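Local coordinates for protein glutamate--LysW ligase ArgX (PDB 3VPB) that probably catalyses the ATP-dependent joining of the amino group of glutamate to the gamma-carboxyl group of the C-terminal glutamate of the carrier protein LysW in arginine biosynthesis, at residues B[5-8]-B[13-16]; B[24-29]-B[271-276]; B[97-102]-B[226-231]; B[236-241]-B[246-251]. One frame throughout, in Å; residues are numbered along the deposited sequence.

Interaction 1: B[5-8]-B[13-16]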
loop_
_atom_site.group_PDB
_atom_site.type_symbol
_atom_site.label_atom_id
_atom_site.label_comp_id
_atom_site.label_asym_id
_atom_site.label_seq_id
_atom_site.Cartn_x
_atom_site.Cartn_y
_atom_site.Cartn_z
ATOM N N LEU B 5 16.328 7.963 26.386
ATOM C CA LEU B 5 15.006 7.392 26.218
ATOM C C LEU B 5 14.589 7.714 24.785
ATOM O O LEU B 5 14.518 8.866 24.431
ATOM C CB LEU B 5 14.034 8.019 27.243
ATOM C CG LEU B 5 12.528 7.663 27.238
ATOM C CD1 LEU B 5 12.331 6.151 27.473
ATOM C CD2 LEU B 5 11.776 8.467 28.334
ATOM N N ILE B 6 14.400 6.674 23.971
ATOM C CA ILE B 6 14.186 6.813 22.546
ATOM C C ILE B 6 12.686 6.670 22.313
ATOM O O ILE B 6 12.090 5.660 22.676
ATOM C CB ILE B 6 14.939 5.679 21.774
ATOM C CG1 ILE B 6 16.458 5.796 21.952
ATOM C CG2 ILE B 6 14.525 5.647 20.284
ATOM C CD1 ILE B 6 17.060 7.093 21.329
ATOM N N VAL B 7 12.065 7.678 21.698
ATOM C CA VAL B 7 10.602 7.692 21.606
ATOM C C VAL B 7 10.170 8.155 20.206
ATOM O O VAL B 7 10.981 8.716 19.465
ATOM C CB VAL B 7 9.991 8.661 22.667
ATOM C CG1 VAL B 7 10.483 8.288 24.092
ATOM C CG2 VAL B 7 10.314 10.142 22.345
ATOM N N ASP B 8 8.922 7.879 19.833
ATOM C CA ASP B 8 8.327 8.581 18.690
ATOM C C ASP B 8 7.024 9.257 19.099
ATOM O O ASP B 8 6.852 10.475 18.942
ATOM C CB ASP B 8 8.203 7.706 17.411
ATOM C CG ASP B 8 7.470 6.379 17.625
ATOM O OD1 ASP B 8 7.490 5.532 16.676
ATOM O OD2 ASP B 8 6.861 6.157 18.691
ATOM N N GLU B 13 3.097 5.468 29.208
ATOM C CA GLU B 13 4.216 4.612 29.566
ATOM C C GLU B 13 5.540 5.385 29.480
ATOM O O GLU B 13 6.384 5.276 30.359
ATOM C CB GLU B 13 4.273 3.391 28.644
ATOM C CG GLU B 13 3.272 2.261 28.986
ATOM C CD GLU B 13 1.863 2.460 28.436
ATOM O OE1 GLU B 13 1.047 1.521 28.595
ATOM O OE2 GLU B 13 1.566 3.523 27.849
ATOM N N GLU B 14 5.729 6.129 28.396
ATOM C CA GLU B 14 6.956 6.903 28.237
ATOM C C GLU B 14 7.071 8.013 29.284
ATOM O O GLU B 14 8.160 8.269 29.802
ATOM C CB GLU B 14 7.077 7.464 26.826
ATOM C CG GLU B 14 7.415 6.387 25.786
ATOM C CD GLU B 14 6.256 5.406 25.519
ATOM O OE1 GLU B 14 5.106 5.855 25.325
ATOM O OE2 GLU B 14 6.499 4.186 25.497
ATOM N N LYS B 15 5.946 8.644 29.604
ATOM C CA LYS B 15 5.927 9.693 30.633
ATOM C C LYS B 15 6.321 9.139 31.981
ATOM O O LYS B 15 7.130 9.755 32.714
ATOM C CB LYS B 15 4.549 10.339 30.703
ATOM C CG LYS B 15 4.253 11.186 29.497
ATOM C CD LYS B 15 2.857 11.800 29.594
ATOM C CE LYS B 15 1.787 10.743 29.489
ATOM N NZ LYS B 15 0.555 11.187 30.206
ATOM N N LEU B 16 5.776 7.968 32.297
ATOM C CA LEU B 16 6.078 7.288 33.556
ATOM C C LEU B 16 7.554 6.875 33.631
ATOM O O LEU B 16 8.163 6.939 34.705
ATOM C CB LEU B 16 5.157 6.074 33.773
ATOM C CG LEU B 16 3.669 6.341 34.066
ATOM C CD1 LEU B 16 2.913 5.025 34.113
ATOM C CD2 LEU B 16 3.443 7.119 35.388
#
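V7 lays its CG1 methyl against the side chain of E14, 4.0 Å from CG of that glutamate, and the two side chains run past each other in opposite directions. Two residues earlier, L5 makes the second touch: its CD2 lies 3.9 Å from the backbone O of E14. Strand 5-7 thus meets one residue of helix 12-23 with two branched apolar side chains, one against the aliphatic part of the glutamate and one against its main chain. L5 reaches that far because CG stands anti to the backbone N (chi1 176°), which carries both methyls out from the strand. The E14 chain folds at chi2 (70°); its methylene stays beside V7 while the carboxylate turns away from the V7 methyl. There OE2 forms salt bridges with R11 and R53. The backbones stay 7.6 Å apart at V7 and E14 CA, and no hydrogen bond links the segments. Strand 2-7, helix 12-23 and strand 27-32 form a beta-alpha-beta unit of the preATP-grasp domain; the parallel sheet continues on both sides of strand 2-7, through backbone bonds of L5 and V7 to strand 27-32 and of I6 toward strand 49-52. The side chain of E14 is about 6 Å from that of E256, a residue inferred to bind substrate. Chemically the contact is split: van der Waals packing, one methyl on a methylene and one on a backbone carbonyl oxygen, seats the helix on the sheet, while R11 and R53 probably balance the charge of the buried carboxylate.

Interaction 2: B[24-29]-B[271-276]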
loop_
_atom_site.group_PDB
_atom_site.type_symbol
_atom_site.label_atom_id
_atom_site.label_comp_id
_atom_site.label_asym_id
_atom_site.label_seq_id
_atom_site.Cartn_x
_atom_site.Cartn_y
_atom_site.Cartn_z
ATOM N N ASN B 24 14.575 9.014 40.418
ATOM C CA ASN B 24 15.709 8.214 40.871
ATOM C C ASN B 24 17.068 8.855 40.560
ATOM O O ASN B 24 18.106 8.189 40.672
ATOM C CB ASN B 24 15.623 6.792 40.288
ATOM C CG ASN B 24 14.454 5.993 40.875
ATOM O OD1 ASN B 24 14.622 5.250 41.838
ATOM N ND2 ASN B 24 13.270 6.160 40.307
ATOM N N LYS B 25 17.037 10.126 40.141
ATOM C CA LYS B 25 18.236 10.970 39.954
ATOM C C LYS B 25 19.165 10.420 38.876
ATOM O O LYS B 25 20.402 10.473 38.990
ATOM C CB LYS B 25 19.001 11.172 41.287
ATOM C CG LYS B 25 18.116 11.675 42.446
ATOM C CD LYS B 25 17.410 12.999 42.131
ATOM C CE LYS B 25 18.056 14.196 42.850
ATOM N NZ LYS B 25 19.230 14.778 42.126
ATOM N N VAL B 26 18.556 9.878 37.829
ATOM C CA VAL B 26 19.321 9.334 36.714
ATOM C C VAL B 26 19.411 10.401 35.639
ATOM O O VAL B 26 18.383 10.904 35.189
ATOM C CB VAL B 26 18.650 8.045 36.149
ATOM C CG1 VAL B 26 19.382 7.539 34.921
ATOM C CG2 VAL B 26 18.573 6.961 37.218
ATOM N N GLN B 27 20.628 10.751 35.221
ATOM C CA GLN B 27 20.809 11.711 34.124
ATOM C C GLN B 27 20.250 11.074 32.862
ATOM O O GLN B 27 20.629 9.975 32.528
ATOM C CB GLN B 27 22.289 11.963 33.831
ATOM C CG GLN B 27 23.187 12.319 34.984
ATOM C CD GLN B 27 24.654 12.318 34.541
ATOM O OE1 GLN B 27 25.491 11.607 35.105
ATOM N NE2 GLN B 27 24.959 13.100 33.501
ATOM N N TYR B 28 19.377 11.758 32.136
ATOM C CA TYR B 28 18.901 11.147 30.896
ATOM C C TYR B 28 18.515 12.241 29.883
ATOM O O TYR B 28 18.202 13.355 30.271
ATOM C CB TYR B 28 17.691 10.240 31.179
ATOM C CG TYR B 28 16.404 11.020 31.446
ATOM C CD1 TYR B 28 16.166 11.632 32.686
ATOM C CD2 TYR B 28 15.440 11.172 30.444
ATOM C CE1 TYR B 28 14.966 12.360 32.919
ATOM C CE2 TYR B 28 14.267 11.896 30.666
ATOM C CZ TYR B 28 14.044 12.487 31.888
ATOM O OH TYR B 28 12.876 13.183 32.082
ATOM N N ASP B 29 18.562 11.903 28.602
ATOM C CA ASP B 29 18.010 12.758 27.521
ATOM C C ASP B 29 16.907 11.974 26.848
ATOM O O ASP B 29 16.861 10.750 26.938
ATOM C CB ASP B 29 19.073 13.057 26.455
ATOM C CG ASP B 29 20.233 13.904 26.973
ATOM O OD1 ASP B 29 21.355 13.720 26.470
ATOM O OD2 ASP B 29 20.020 14.755 27.852
ATOM N N LYS B 271 10.398 -0.219 38.686
ATOM C CA LYS B 271 11.128 -1.494 38.636
ATOM C C LYS B 271 12.156 -1.523 37.506
ATOM O O LYS B 271 13.257 -2.047 37.666
ATOM C CB LYS B 271 10.164 -2.683 38.509
ATOM C CG LYS B 271 9.228 -2.832 39.717
ATOM C CD LYS B 271 10.049 -3.295 40.938
ATOM C CE LYS B 271 9.193 -3.333 42.202
ATOM N NZ LYS B 271 8.174 -4.424 42.101
ATOM N N LEU B 272 11.787 -0.963 36.365
ATOM C CA LEU B 272 12.721 -0.877 35.228
ATOM C C LEU B 272 13.950 -0.017 35.569
ATOM O O LEU B 272 15.098 -0.421 35.331
ATOM C CB LEU B 272 11.998 -0.250 34.012
ATOM C CG LEU B 272 12.888 -0.086 32.763
ATOM C CD1 LEU B 272 13.430 -1.405 32.259
ATOM C CD2 LEU B 272 12.097 0.635 31.679
ATOM N N VAL B 273 13.702 1.172 36.116
ATOM C CA VAL B 273 14.784 2.130 36.396
ATOM C C VAL B 273 15.678 1.514 37.476
ATOM O O VAL B 273 16.905 1.561 37.380
ATOM C CB VAL B 273 14.249 3.520 36.784
ATOM C CG1 VAL B 273 15.375 4.401 37.320
ATOM C CG2 VAL B 273 13.648 4.200 35.553
ATOM N N GLU B 274 15.064 0.878 38.466
ATOM C CA GLU B 274 15.860 0.170 39.484
ATOM C C GLU B 274 16.759 -0.886 38.875
ATOM O O GLU B 274 17.953 -0.973 39.232
ATOM C CB GLU B 274 14.943 -0.477 40.517
ATOM C CG GLU B 274 14.367 0.527 41.484
ATOM C CD GLU B 274 13.361 -0.080 42.460
ATOM O OE1 GLU B 274 12.925 0.649 43.384
ATOM O OE2 GLU B 274 13.004 -1.270 42.312
ATOM N N TYR B 275 16.198 -1.713 37.989
ATOM C CA TYR B 275 16.965 -2.737 37.291
ATOM C C TYR B 275 18.155 -2.140 36.521
ATOM O O TYR B 275 19.259 -2.674 36.575
ATOM C CB TYR B 275 16.061 -3.520 36.335
ATOM C CG TYR B 275 16.795 -4.479 35.438
ATOM C CD1 TYR B 275 17.175 -5.746 35.901
ATOM C CD2 TYR B 275 17.127 -4.122 34.130
ATOM C CE1 TYR B 275 17.851 -6.661 35.063
ATOM C CE2 TYR B 275 17.804 -5.013 33.301
ATOM C CZ TYR B 275 18.165 -6.273 33.776
ATOM O OH TYR B 275 18.843 -7.134 32.951
ATOM N N ILE B 276 17.915 -1.045 35.818
ATOM C CA ILE B 276 18.961 -0.375 35.027
ATOM C C ILE B 276 20.080 0.138 35.936
ATOM O O ILE B 276 21.254 -0.091 35.661
ATOM C CB ILE B 276 18.348 0.753 34.162
ATOM C CG1 ILE B 276 17.535 0.119 33.029
ATOM C CG2 ILE B 276 19.411 1.686 33.545
ATOM C CD1 ILE B 276 16.505 1.125 32.454
#
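With chi1 at 169°, V273 holds CG1 anti to its backbone N and sends this methyl out from helix 268-280 toward the turn at N24 to V26. N24, at chi1 -68°, has CG beside its own backbone N, which leaves CB and the amide lying across the valine. CG1 of V273 comes 3.8 Å from CB of N24 and 4.0 Å from its CG. The same methyl meets V26 tip to tip, with CG2 of V26 4.1 Å from CG1 of V273. One valine methyl therefore carries all the close contacts. The turn that receives it is the end of helix 12-23: K25, with positive phi, is the C-prime residue of a Schellman motif in which V26 N bonds L21 O and K25 N bonds E22 O, and the chain runs on into strand 27-32 of the parallel sheet. A20 also packs on V273, and the amide ND2 of N24 bonds both A20 O and Q270 OE1. The contact joins the preATP-grasp part to a helix far along the chain. Across the two segments the attraction is purely van der Waals; the polar bonds of N24 to A20 and Q270 fix the amide that V273 CG1 lies against.

Interaction 3: B[97-102]-B[226-231]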
loop_
_atom_site.group_PDB
_atom_site.type_symbol
_atom_site.label_atom_id
_atom_site.label_comp_id
_atom_site.label_asym_id
_atom_site.label_seq_id
_atom_site.Cartn_x
_atom_site.Cartn_y
_atom_site.Cartn_z
ATOM N N GLU B 97 12.633 -25.260 21.450
ATOM C CA GLU B 97 13.076 -25.512 22.825
ATOM C C GLU B 97 11.994 -26.157 23.701
ATOM O O GLU B 97 12.169 -26.278 24.913
ATOM C CB GLU B 97 13.533 -24.221 23.477
ATOM C CG GLU B 97 14.455 -23.362 22.639
ATOM C CD GLU B 97 15.905 -23.775 22.724
ATOM O OE1 GLU B 97 16.269 -24.815 22.134
ATOM O OE2 GLU B 97 16.688 -23.039 23.362
ATOM N N GLY B 98 10.888 -26.582 23.094
ATOM C CA GLY B 98 9.853 -27.321 23.815
ATOM C C GLY B 98 8.895 -26.476 24.650
ATOM O O GLY B 98 8.243 -26.995 25.568
ATOM N N ILE B 99 8.803 -25.182 24.350
ATOM C CA ILE B 99 7.764 -24.348 24.931
ATOM C C ILE B 99 6.484 -24.556 24.131
ATOM O O ILE B 99 6.518 -24.550 22.907
ATOM C CB ILE B 99 8.176 -22.874 24.951
ATOM C CG1 ILE B 99 9.209 -22.634 26.041
ATOM C CG2 ILE B 99 6.970 -21.943 25.130
ATOM C CD1 ILE B 99 8.639 -22.621 27.446
ATOM N N PRO B 100 5.349 -24.754 24.821
ATOM C CA PRO B 100 4.113 -25.036 24.094
ATOM C C PRO B 100 3.614 -23.759 23.430
ATOM O O PRO B 100 3.662 -22.679 24.036
ATOM C CB PRO B 100 3.159 -25.499 25.212
ATOM C CG PRO B 100 3.656 -24.745 26.403
ATOM C CD PRO B 100 5.152 -24.847 26.278
ATOM N N ILE B 101 3.238 -23.886 22.160
ATOM C CA ILE B 101 2.717 -22.773 21.373
ATOM C C ILE B 101 1.462 -23.289 20.726
ATOM O O ILE B 101 1.239 -24.504 20.661
ATOM C CB ILE B 101 3.757 -22.302 20.276
ATOM C CG1 ILE B 101 3.978 -23.421 19.236
ATOM C CG2 ILE B 101 5.045 -21.782 20.967
ATOM C CD1 ILE B 101 4.745 -23.010 17.947
ATOM N N PRO B 102 0.597 -22.389 20.230
ATOM C CA PRO B 102 -0.572 -22.983 19.579
ATOM C C PRO B 102 -0.176 -23.825 18.371
ATOM O O PRO B 102 0.796 -23.502 17.684
ATOM C CB PRO B 102 -1.375 -21.763 19.103
ATOM C CG PRO B 102 -0.888 -20.623 19.972
ATOM C CD PRO B 102 0.584 -20.922 20.198
ATOM N N VAL B 226 10.982 -16.329 28.100
ATOM C CA VAL B 226 11.823 -15.130 28.094
ATOM C C VAL B 226 13.323 -15.431 28.020
ATOM O O VAL B 226 14.086 -14.654 27.429
ATOM C CB VAL B 226 11.529 -14.246 29.320
ATOM C CG1 VAL B 226 12.384 -13.001 29.282
ATOM C CG2 VAL B 226 10.047 -13.866 29.339
ATOM N N SER B 227 13.748 -16.521 28.654
ATOM C CA SER B 227 15.148 -16.897 28.625
ATOM C C SER B 227 15.548 -17.379 27.246
ATOM O O SER B 227 16.680 -17.157 26.822
ATOM C CB SER B 227 15.443 -17.976 29.658
ATOM O OG SER B 227 15.220 -17.477 30.965
ATOM N N ILE B 228 14.630 -18.041 26.548
ATOM C CA ILE B 228 14.906 -18.502 25.187
ATOM C C ILE B 228 15.176 -17.314 24.257
ATOM O O ILE B 228 16.090 -17.359 23.432
ATOM C CB ILE B 228 13.749 -19.382 24.647
ATOM C CG1 ILE B 228 13.792 -20.757 25.318
ATOM C CG2 ILE B 228 13.837 -19.572 23.122
ATOM C CD1 ILE B 228 12.436 -21.456 25.273
ATOM N N VAL B 229 14.381 -16.254 24.396
ATOM C CA VAL B 229 14.473 -15.119 23.472
ATOM C C VAL B 229 15.417 -14.022 23.969
ATOM O O VAL B 229 15.750 -13.113 23.222
ATOM C CB VAL B 229 13.080 -14.506 23.133
ATOM C CG1 VAL B 229 12.135 -15.559 22.564
ATOM C CG2 VAL B 229 12.485 -13.840 24.350
ATOM N N HIS B 230 15.827 -14.114 25.233
ATOM C CA HIS B 230 16.763 -13.175 25.866
ATOM C C HIS B 230 16.302 -11.719 26.027
ATOM O O HIS B 230 17.119 -10.805 25.988
ATOM C CB HIS B 230 18.150 -13.253 25.209
ATOM C CG HIS B 230 18.810 -14.584 25.377
ATOM N ND1 HIS B 230 18.964 -15.477 24.339
ATOM C CD2 HIS B 230 19.336 -15.185 26.471
ATOM C CE1 HIS B 230 19.560 -16.568 24.782
ATOM N NE2 HIS B 230 19.807 -16.414 26.070
ATOM N N GLY B 231 15.007 -11.496 26.214
ATOM C CA GLY B 231 14.525 -10.125 26.431
ATOM C C GLY B 231 14.835 -9.603 27.827
ATOM O O GLY B 231 14.705 -10.331 28.798
#
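Past V226 and S227, in the last turn of helix 216-229, I228 extends its side chain to E97 and I99, the one side chain of this segment to reach residues 97-102. Its CD1 sits 3.5 Å from CB of E97 and equally 3.5 Å from CG1 of I99; a single methyl touches both residues, in the corner they form. Further back, CG1 of I228 lies 3.8 Å from CG of E97, and CG2 of I228 comes 3.9 Å from the same CG. Both E97 and I99 slide past the isoleucine in the opposite direction. I228 holds CG1 anti to its carbonyl carbon (chi1 -74°), and chi2 of 158° stretches CD1 onward to this meeting point. The E97 chain bends at chi2 (-84°), which keeps its methylenes along the isoleucine. Replacing I228 by an alanine would probably leave CB and CG of E97 and CG1 of I99 without their apolar partner and open a gap beside them. After V229, which packs on L251, H230 leaves the helix with positive phi, its N still giving a weak hydrogen bond to V226 O. Across the contact G98, also with positive phi, is the C-prime residue of a Schellman motif that ends helix 87-96, with I99 N bonded to L94 O and G98 N to Y95 O. The contact thus brings together the C-terminal ends of two helices within the ATP-grasp part, one of them closed by a Schellman motif.

Interaction 4: B[236-241]-B[246-251]. With MG (magnesium ion), chain N; ZN (zinc ion), chain O; ADP (adenosine-5'-diphosphate), chain L.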
loop_
_atom_site.group_PDB
_atom_site.type_symbol
_atom_site.label_atom_id
_atom_site.label_comp_id
_atom_site.label_asym_id
_atom_site.label_seq_id
_atom_site.Cartn_x
_atom_site.Cartn_y
_atom_site.Cartn_z
ATOM N N ILE B 236 4.639 -10.984 27.760
ATOM C CA ILE B 236 4.343 -12.307 27.251
ATOM C C ILE B 236 2.830 -12.492 27.314
ATOM O O ILE B 236 2.188 -12.135 28.328
ATOM C CB ILE B 236 5.002 -13.423 28.105
ATOM C CG1 ILE B 236 6.475 -13.128 28.420
ATOM C CG2 ILE B 236 4.920 -14.777 27.381
ATOM C CD1 ILE B 236 6.761 -12.138 29.622
ATOM N N ASP B 237 2.273 -13.028 26.223
ATOM C CA ASP B 237 0.860 -13.359 26.143
ATOM C C ASP B 237 0.737 -14.875 26.261
ATOM O O ASP B 237 1.396 -15.633 25.526
ATOM C CB ASP B 237 0.234 -12.953 24.786
ATOM C CG ASP B 237 0.157 -11.449 24.555
ATOM O OD1 ASP B 237 0.887 -10.662 25.176
ATOM O OD2 ASP B 237 -0.680 -11.034 23.694
ATOM N N ILE B 238 -0.133 -15.317 27.170
ATOM C CA ILE B 238 -0.394 -16.750 27.340
ATOM C C ILE B 238 -1.891 -17.082 27.221
ATOM O O ILE B 238 -2.749 -16.330 27.680
ATOM C CB ILE B 238 0.201 -17.243 28.687
ATOM C CG1 ILE B 238 1.725 -17.310 28.546
ATOM C CG2 ILE B 238 -0.396 -18.619 29.104
ATOM C CD1 ILE B 238 2.468 -17.410 29.862
ATOM N N LEU B 239 -2.178 -18.188 26.527
ATOM C CA LEU B 239 -3.525 -18.704 26.364
ATOM C C LEU B 239 -3.671 -19.969 27.193
ATOM O O LEU B 239 -2.683 -20.684 27.453
ATOM C CB LEU B 239 -3.822 -19.033 24.897
ATOM C CG LEU B 239 -3.772 -17.833 23.946
ATOM C CD1 LEU B 239 -3.619 -18.313 22.504
ATOM C CD2 LEU B 239 -5.027 -17.002 24.168
ATOM N N GLU B 240 -4.904 -20.259 27.600
ATOM C CA GLU B 240 -5.156 -21.430 28.468
ATOM C C GLU B 240 -5.957 -22.454 27.682
ATOM O O GLU B 240 -7.099 -22.166 27.257
ATOM C CB GLU B 240 -5.915 -21.009 29.724
ATOM C CG GLU B 240 -5.127 -20.011 30.579
ATOM C CD GLU B 240 -6.016 -19.216 31.514
ATOM O OE1 GLU B 240 -6.706 -18.275 31.057
ATOM O OE2 GLU B 240 -6.012 -19.516 32.724
ATOM N N HIS B 241 -5.325 -23.597 27.424
ATOM C CA HIS B 241 -5.918 -24.667 26.626
ATOM C C HIS B 241 -6.593 -25.655 27.569
ATOM O O HIS B 241 -5.983 -26.054 28.569
ATOM C CB HIS B 241 -4.838 -25.390 25.804
ATOM C CG HIS B 241 -5.390 -26.299 24.752
ATOM N ND1 HIS B 241 -5.872 -27.562 25.033
ATOM C CD2 HIS B 241 -5.552 -26.124 23.419
ATOM C CE1 HIS B 241 -6.284 -28.133 23.919
ATOM N NE2 HIS B 241 -6.115 -27.276 22.926
ATOM N N TYR B 246 -1.093 -24.100 29.872
ATOM C CA TYR B 246 -0.572 -22.805 29.407
ATOM C C TYR B 246 0.171 -22.954 28.081
ATOM O O TYR B 246 1.053 -23.809 27.929
ATOM C CB TYR B 246 0.337 -22.149 30.437
ATOM C CG TYR B 246 -0.345 -21.816 31.747
ATOM C CD1 TYR B 246 -1.466 -20.987 31.768
ATOM C CD2 TYR B 246 0.140 -22.317 32.960
ATOM C CE1 TYR B 246 -2.111 -20.662 32.978
ATOM C CE2 TYR B 246 -0.496 -21.992 34.182
ATOM C CZ TYR B 246 -1.612 -21.164 34.169
ATOM O OH TYR B 246 -2.249 -20.836 35.338
ATOM N N VAL B 247 -0.185 -22.090 27.145
ATOM C CA VAL B 247 0.377 -22.095 25.800
ATOM C C VAL B 247 0.860 -20.671 25.551
ATOM O O VAL B 247 0.092 -19.721 25.731
ATOM C CB VAL B 247 -0.727 -22.513 24.773
ATOM C CG1 VAL B 247 -0.184 -22.541 23.388
ATOM C CG2 VAL B 247 -1.274 -23.905 25.080
ATOM N N VAL B 248 2.113 -20.510 25.130
ATOM C CA VAL B 248 2.633 -19.164 24.848
ATOM C C VAL B 248 2.196 -18.731 23.456
ATOM O O VAL B 248 2.453 -19.429 22.457
ATOM C CB VAL B 248 4.174 -19.087 24.991
ATOM C CG1 VAL B 248 4.660 -17.654 24.723
ATOM C CG2 VAL B 248 4.578 -19.528 26.389
ATOM N N ASN B 249 1.510 -17.594 23.400
ATOM C CA ASN B 249 1.012 -17.050 22.160
ATOM C C ASN B 249 1.957 -16.042 21.502
ATOM O O ASN B 249 2.097 -16.033 20.277
ATOM C CB ASN B 249 -0.343 -16.410 22.432
ATOM C CG ASN B 249 -1.059 -15.990 21.179
ATOM O OD1 ASN B 249 -0.942 -16.623 20.131
ATOM N ND2 ASN B 249 -1.832 -14.917 21.289
ATOM N N GLU B 250 2.553 -15.148 22.285
ATOM C CA GLU B 250 3.533 -14.204 21.725
ATOM C C GLU B 250 4.336 -13.538 22.823
ATOM O O GLU B 250 4.001 -13.656 23.999
ATOM C CB GLU B 250 2.874 -13.131 20.867
ATOM C CG GLU B 250 1.973 -12.174 21.651
ATOM C CD GLU B 250 1.838 -10.829 20.964
ATOM O OE1 GLU B 250 0.948 -10.033 21.378
ATOM O OE2 GLU B 250 2.652 -10.555 20.039
ATOM N N LEU B 251 5.386 -12.836 22.416
ATOM C CA LEU B 251 6.120 -11.942 23.299
ATOM C C LEU B 251 6.171 -10.585 22.659
ATOM O O LEU B 251 6.033 -10.485 21.451
ATOM C CB LEU B 251 7.549 -12.457 23.551
ATOM C CG LEU B 251 7.635 -13.637 24.536
ATOM C CD1 LEU B 251 7.530 -14.969 23.804
ATOM C CD2 LEU B 251 8.888 -13.580 25.374
HETATM MG MG MG N . -1.044 -9.922 21.986
HETATM ZN ZN ZN O . 1.581 -8.412 20.149
HETATM P PB ADP L . -1.224 -9.083 18.946
HETATM O O1B ADP L . 0.251 -8.978 18.829
HETATM O O2B ADP L . -1.803 -8.833 20.329
HETATM O O3B ADP L . -2.013 -8.382 17.879
HETATM P PA ADP L . -2.006 -11.816 19.551
HETATM O O1A ADP L . -1.531 -13.080 18.841
HETATM O O2A ADP L . -1.665 -11.506 20.991
HETATM O O3A ADP L . -1.539 -10.622 18.580
HETATM O "O5'" ADP L . -3.605 -11.813 19.390
HETATM C "C5'" ADP L . -4.456 -10.812 19.949
HETATM C "C4'" ADP L . -5.608 -11.470 20.684
HETATM O "O4'" ADP L . -6.257 -12.389 19.798
HETATM C "C3'" ADP L . -5.095 -12.318 21.852
HETATM O "O3'" ADP L . -5.027 -11.544 23.056
HETATM C "C2'" ADP L . -6.139 -13.404 21.957
HETATM O "O2'" ADP L . -7.281 -12.932 22.684
HETATM C "C1'" ADP L . -6.558 -13.587 20.522
HETATM N N9 ADP L . -5.817 -14.702 19.901
HETATM C C8 ADP L . -4.727 -14.630 19.095
HETATM N N7 ADP L . -4.395 -15.867 18.700
HETATM C C5 ADP L . -5.275 -16.729 19.246
HETATM C C6 ADP L . -5.475 -18.183 19.255
HETATM N N6 ADP L . -4.657 -18.975 18.535
HETATM N N1 ADP L . -6.552 -18.686 19.929
HETATM C C2 ADP L . -7.388 -17.912 20.629
HETATM N N3 ADP L . -7.228 -16.565 20.687
HETATM C C4 ADP L . -6.203 -15.958 20.030
HETATM O O HOH W 1 -2.557 -13.492 23.402
HETATM O O HOH W 2 -2.936 -9.721 22.944
HETATM O O HOH W 3 2.813 -7.428 18.762
#
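A beta hairpin of the ATP-grasp domain, strands 233-241 and 245-252, carries the metal-binding acids on one face, its pairing interrupted by a classic beta bulge, N249 and E250 opposite D237. D237 N bonds E250 O almost straight (2.9 Å, 176°), and D237 O accepts N249 N, with a weak bond from E250 N; beyond the bulge L239 and V247 exchange two backbone bonds. D237 and E250 point the same way, their carboxylate planes nearly perpendicular (87°). OD2 of D237 and OE1 of E250 stand 3.0 Å apart because both bind magnesium, each at 2.1 Å. OE1 of E250 also binds zinc, which its OE2 grips at 2.4 Å, so E250 bridges the metals; R178 and R192 hold D237 from outside. ADP adds O2A and O2B to magnesium and O1B to zinc, and waters and outside ligands, among them N252 on zinc, fill the rest. L239 packs CD1 3.7 Å from C6 of the adenine and equally near CG of N249. N249, CG anti to its backbone N (chi1 -171°), donates from ND2 weakly to ADP O1A, and also to a water at 2.6 Å that probably donates to D237 OD2; its OD1 takes a bond from K127. A leucine at N249 would probably deprive K127 and that water of their amide partner and the alpha phosphate of its weak bond. On the other face I236 packs on V248 and L251, and I238 on Y246, towards helix 216-229. The close carboxylate oxygens and phosphates would repel one another; the metals and arginines probably offset that charge, letting them share one small site.

How the interactions relate
Interactions 3 and 4 touch: P100 O lies 2.9 Å from V248 N, a probable hydrogen bond, and V247 CG1 packs against I101 and P102. Their centres are 10 Å apart, and the side chain of I99 is about 11 Å from those of D237 and E250, so interaction 3 lies close to, but not in, the metal site that interaction 4 forms with ADP. Interactions 1 and 2 touch too, through L5 N and D29 O at 2.9 Å, a probable hydrogen bond between neighbouring strands of the parallel sheet, with centres 13 Å apart. Interaction 1 is 27 Å from interaction 4 between centres, yet the side chain of E14 is about 11 Å from the bound glutamate and that of D237 about 6 Å.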